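Local coordinates for protein tyrosine--tRNA ligase (Archaeoglobus fulgidus, PDB 2CYB) that probably catalyses the ATP-dependent activation of tyrosine and its transfer to the acceptor end of tRNA(Tyr), binding L-tyrosine in a Rossmann-fold catalytic domain, at residues A[163-168]-A[191-196]; A[184-188]-A[199-203]. All coordinates share one frame; numbering follows the deposited sequence.

Interaction 1: A[163-168]-A[191-196]. With TYR (tyrosine), chain C.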
# COMPACT_ATOMS: atom_id res chain seq x y z
N ALA A 163 -10.74 6.54 -2.92
CA ALA A 163 -12.04 6.23 -2.32
C ALA A 163 -12.16 6.96 -0.99
O ALA A 163 -13.20 7.54 -0.69
CB ALA A 163 -12.18 4.73 -2.12
N LEU A 164 -11.09 6.94 -0.19
CA LEU A 164 -11.12 7.63 1.09
C LEU A 164 -11.20 9.14 0.98
O LEU A 164 -11.69 9.81 1.89
CB LEU A 164 -9.90 7.25 1.94
CG LEU A 164 -10.01 5.85 2.56
CD1 LEU A 164 -8.66 5.46 3.19
CD2 LEU A 164 -11.14 5.84 3.60
N ASP A 165 -10.72 9.70 -0.14
CA ASP A 165 -10.80 11.14 -0.32
C ASP A 165 -12.26 11.58 -0.33
O ASP A 165 -12.59 12.65 0.17
CB ASP A 165 -10.15 11.57 -1.64
CG ASP A 165 -8.65 11.43 -1.61
OD1 ASP A 165 -8.07 11.30 -2.70
OD2 ASP A 165 -8.06 11.47 -0.51
N ILE A 166 -13.12 10.75 -0.90
CA ILE A 166 -14.55 11.06 -0.97
C ILE A 166 -15.11 11.24 0.44
O ILE A 166 -15.79 12.23 0.73
CB ILE A 166 -15.32 9.93 -1.70
CG1 ILE A 166 -14.89 9.86 -3.17
CG2 ILE A 166 -16.82 10.18 -1.60
CD1 ILE A 166 -15.37 8.62 -3.89
N ALA A 167 -14.80 10.30 1.32
CA ALA A 167 -15.28 10.36 2.70
C ALA A 167 -14.65 11.49 3.51
O ALA A 167 -15.35 12.23 4.20
CB ALA A 167 -15.03 9.04 3.40
N HIS A 168 -13.34 11.62 3.43
CA HIS A 168 -12.65 12.65 4.20
C HIS A 168 -12.91 14.09 3.75
O HIS A 168 -12.71 15.02 4.53
CB HIS A 168 -11.16 12.35 4.26
CG HIS A 168 -10.82 11.23 5.20
ND1 HIS A 168 -10.23 11.43 6.43
CD2 HIS A 168 -11.05 9.89 5.11
CE1 HIS A 168 -10.11 10.28 7.05
NE2 HIS A 168 -10.60 9.33 6.28
N LEU A 191 -16.53 1.93 1.43
CA LEU A 191 -16.68 3.04 2.37
C LEU A 191 -17.68 2.76 3.49
O LEU A 191 -17.44 3.12 4.64
CB LEU A 191 -17.05 4.33 1.65
CG LEU A 191 -15.91 4.94 0.81
CD1 LEU A 191 -16.33 6.29 0.28
CD2 LEU A 191 -14.66 5.08 1.66
N PRO A 192 -18.81 2.10 3.18
CA PRO A 192 -19.76 1.84 4.27
C PRO A 192 -19.15 0.97 5.37
O PRO A 192 -19.50 1.10 6.54
CB PRO A 192 -20.93 1.16 3.57
CG PRO A 192 -20.89 1.76 2.18
CD PRO A 192 -19.40 1.72 1.88
N ARG A 193 -18.23 0.08 4.98
CA ARG A 193 -17.59 -0.81 5.94
C ARG A 193 -16.72 -0.03 6.91
O ARG A 193 -16.34 -0.54 7.97
CB ARG A 193 -16.75 -1.86 5.22
CG ARG A 193 -17.55 -2.80 4.33
CD ARG A 193 -18.47 -3.69 5.14
NE ARG A 193 -19.13 -4.69 4.29
CZ ARG A 193 -19.77 -5.75 4.75
NH1 ARG A 193 -19.85 -5.97 6.06
NH2 ARG A 193 -20.33 -6.61 3.90
N LEU A 194 -16.39 1.21 6.55
CA LEU A 194 -15.58 2.05 7.42
C LEU A 194 -16.44 3.11 8.09
O LEU A 194 -15.93 4.06 8.67
CB LEU A 194 -14.44 2.70 6.62
CG LEU A 194 -13.21 1.81 6.41
CD1 LEU A 194 -13.57 0.58 5.60
CD2 LEU A 194 -12.12 2.60 5.69
N GLY A 195 -17.75 2.94 7.99
CA GLY A 195 -18.66 3.89 8.60
C GLY A 195 -18.94 5.15 7.79
O GLY A 195 -19.38 6.15 8.36
N TYR A 196 -18.67 5.12 6.49
CA TYR A 196 -18.92 6.29 5.65
C TYR A 196 -20.03 5.98 4.64
O TYR A 196 -20.28 4.83 4.33
CB TYR A 196 -17.65 6.71 4.91
CG TYR A 196 -16.49 7.02 5.82
CD1 TYR A 196 -15.35 6.24 5.82
CD2 TYR A 196 -16.54 8.12 6.68
CE1 TYR A 196 -14.26 6.53 6.64
CE2 TYR A 196 -15.46 8.43 7.51
CZ TYR A 196 -14.32 7.63 7.48
OH TYR A 196 -13.25 7.93 8.28
N TYR C . -7.65 9.11 -10.35
CA TYR C . -7.86 10.47 -10.91
C TYR C . -7.33 10.56 -12.34
O TYR C . -7.44 11.65 -12.93
CB TYR C . -7.18 11.50 -10.01
CG TYR C . -7.79 11.51 -8.62
CD1 TYR C . -7.00 11.31 -7.49
CD2 TYR C . -9.16 11.73 -8.45
CE1 TYR C . -7.58 11.32 -6.20
CE2 TYR C . -9.74 11.74 -7.20
CZ TYR C . -8.95 11.54 -6.07
OH TYR C . -9.53 11.57 -4.83
OXT TYR C . -6.82 9.54 -12.85

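Interaction 2: A[184-188]-A[199-203]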
# COMPACT_ATOMS: atom_id res chain seq x y z
N HIS A 184 -14.58 4.18 -8.25
CA HIS A 184 -15.80 4.66 -7.61
C HIS A 184 -16.67 3.51 -7.12
O HIS A 184 -17.32 3.62 -6.08
CB HIS A 184 -16.59 5.57 -8.56
CG HIS A 184 -15.99 6.93 -8.70
ND1 HIS A 184 -16.46 7.86 -9.60
CD2 HIS A 184 -14.97 7.53 -8.04
CE1 HIS A 184 -15.75 8.97 -9.50
NE2 HIS A 184 -14.84 8.80 -8.56
N MET A 185 -16.71 2.40 -7.85
CA MET A 185 -17.52 1.28 -7.38
C MET A 185 -16.89 0.71 -6.11
O MET A 185 -17.59 0.30 -5.18
CB MET A 185 -17.65 0.20 -8.44
CG MET A 185 -18.42 0.64 -9.69
SD MET A 185 -20.07 1.32 -9.31
CE MET A 185 -19.72 3.09 -9.35
N LEU A 186 -15.56 0.67 -6.08
CA LEU A 186 -14.86 0.17 -4.91
C LEU A 186 -15.21 1.05 -3.71
O LEU A 186 -15.42 0.56 -2.61
CB LEU A 186 -13.34 0.19 -5.16
CG LEU A 186 -12.38 -0.11 -4.01
CD1 LEU A 186 -12.68 -1.47 -3.40
CD2 LEU A 186 -10.95 -0.09 -4.54
N ALA A 187 -15.29 2.36 -3.94
CA ALA A 187 -15.64 3.30 -2.88
C ALA A 187 -17.06 3.01 -2.38
O ALA A 187 -17.29 2.89 -1.17
CB ALA A 187 -15.55 4.73 -3.39
N ARG A 188 -18.00 2.89 -3.31
CA ARG A 188 -19.39 2.61 -2.95
C ARG A 188 -19.54 1.33 -2.13
O ARG A 188 -20.38 1.24 -1.23
CB ARG A 188 -20.27 2.51 -4.22
CG ARG A 188 -20.52 3.85 -4.92
CD ARG A 188 -21.30 3.66 -6.22
NE ARG A 188 -22.63 3.08 -6.02
CZ ARG A 188 -23.71 3.76 -5.65
NH1 ARG A 188 -23.65 5.06 -5.43
NH2 ARG A 188 -24.87 3.13 -5.52
N PRO A 199 -20.99 7.11 -1.95
CA PRO A 199 -21.17 8.32 -2.76
C PRO A 199 -21.94 8.15 -4.06
O PRO A 199 -21.96 7.07 -4.67
CB PRO A 199 -19.74 8.75 -3.03
CG PRO A 199 -19.06 7.43 -3.23
CD PRO A 199 -19.61 6.60 -2.08
N VAL A 200 -22.58 9.23 -4.47
CA VAL A 200 -23.30 9.26 -5.73
C VAL A 200 -22.14 9.58 -6.68
O VAL A 200 -21.25 10.36 -6.33
CB VAL A 200 -24.32 10.41 -5.77
CG1 VAL A 200 -25.10 10.36 -7.07
CG2 VAL A 200 -25.26 10.31 -4.56
N CYS A 201 -22.14 8.97 -7.86
CA CYS A 201 -21.07 9.22 -8.82
C CYS A 201 -21.60 9.72 -10.17
O CYS A 201 -22.62 9.23 -10.67
CB CYS A 201 -20.27 7.94 -9.03
SG CYS A 201 -19.63 7.25 -7.48
N LEU A 202 -20.90 10.69 -10.74
CA LEU A 202 -21.26 11.24 -12.04
C LEU A 202 -20.04 11.07 -12.93
O LEU A 202 -18.97 11.61 -12.64
CB LEU A 202 -21.62 12.73 -11.92
CG LEU A 202 -22.11 13.40 -13.21
CD1 LEU A 202 -22.94 14.62 -12.87
CD2 LEU A 202 -20.93 13.78 -14.09
N HIS A 203 -20.19 10.32 -14.02
CA HIS A 203 -19.06 10.08 -14.91
C HIS A 203 -19.16 10.78 -16.25
O HIS A 203 -20.21 10.77 -16.89
CB HIS A 203 -18.92 8.58 -15.13
CG HIS A 203 -18.65 7.81 -13.86
ND1 HIS A 203 -19.21 6.58 -13.61
CD2 HIS A 203 -17.88 8.10 -12.79
CE1 HIS A 203 -18.79 6.14 -12.44
NE2 HIS A 203 -17.99 7.05 -11.92

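Interaction 1: A[163-168]-A[191-196]
Ala167 presses its methyl group against the ring of Tyr196: CB of Ala167 lies 3.7 Å from the centroid of that ring and only 20° off its normal, a CH-pi contact made over the face. On the opposite face the carbonyl oxygen of Leu194, from the same loop as the tyrosine, lies over the ring near its rim. Beside it the contact is aliphatic. Leu164 offers one branch, its CD2 meeting CD2 of Leu194 at 4.0 Å and CD2 of Leu191 at 4.1 Å. With CG anti to its carbonyl carbon (chi1 -71°), Leu191 turns its two methyl groups to the helix, and CD1 packs 3.5 Å from the carbonyl oxygen of Ala163.

The polar ends of His168 and Tyr196 converge on a third residue. Their rings meet obliquely, planes at 55°, and both NE2 of His168 and OH of Tyr196 hydrogen-bond to Asp124. A phenylalanine in place of Tyr196 would probably leave Asp124 without one of these two partners and the ring less firmly fixed. Leu191 O closes the turn itself by accepting from both Leu194 N (2.9 Å) and Tyr196 N (3.0 Å).

The side chain of Asp165 leaves the same helix away from the loop, and its OD1 accepts a 2.6 Å hydrogen bond from OH of the bound tyrosine; Gln116 holds OD2. One helix thus reads the substrate hydroxyl on one side and packs against the loop on another. Helix 154-168 is flanked here by helix 119-131, which touches Leu164 and Leu194, by helix 181-190 against Ala163 and Ile166, and by strand 34-39 beside Asp165 and Ile166.

Interaction 2: A[184-188]-A[199-203]
His184 and His203 meet across a beta-alpha-beta unit of the Rossmann fold, in which helix 181-190 follows strand 173-177 and returns to strand 200-204. The short helix and strand segments run nearly antiparallel, at 173°, with their axes 9.6 Å apart.

Two hydrogen bonds join them. ND1 of His184 and NE2 of His203 lie 2.9 Å apart, and either could be the donor; the rings meet rim to rim with their planes 17° apart. ND1 of His203 is hydrogen-bonded to Glu16, so both nitrogens of that ring have partners, which should limit its rotation. At the other end of the contact Arg188 bends at chi3 (61°), bringing NH1 to the backbone oxygen of Pro199 at 2.7 Å in a distinctly bent hydrogen bond, the donor tilted off the carbonyl plane. The same NH1 forms a salt bridge with Glu22, so the arginine links the residue just before strand 200-204 to helix 20-28 as well.

Apolar and sulfur contacts lie between these two bonds. Ala187 CB rests 4.4 Å from CG of Pro199, while the Pro199 ring also lies against Arg188 CG. Cys201 points toward the helix, and its SG sits obliquely to the His184 imidazole, 3.6 Å from CB of His184.

Interactions 1 and 2 show how neighbouring elements of a Rossmann-fold domain pack together. Along the chain their segments alternate, 163-168, 184-188, 191-196, 199-203, and the contact centres are 11 Å apart. Helix 181-190 and the loop that follows it supply one segment to each, while helix 154-168 and strand 200-204 supply the others. The two contacts also touch directly: Ile166 CG2 lies 3.5 Å from Pro199 CB, and Ala163 CB lies 3.6 Å from Ala187 CB. Helix 154-168, which carries Asp165 of the tyrosine pocket, is therefore packed against both the helix and the loop of the crossover leading to strand 200-204 in the central sheet.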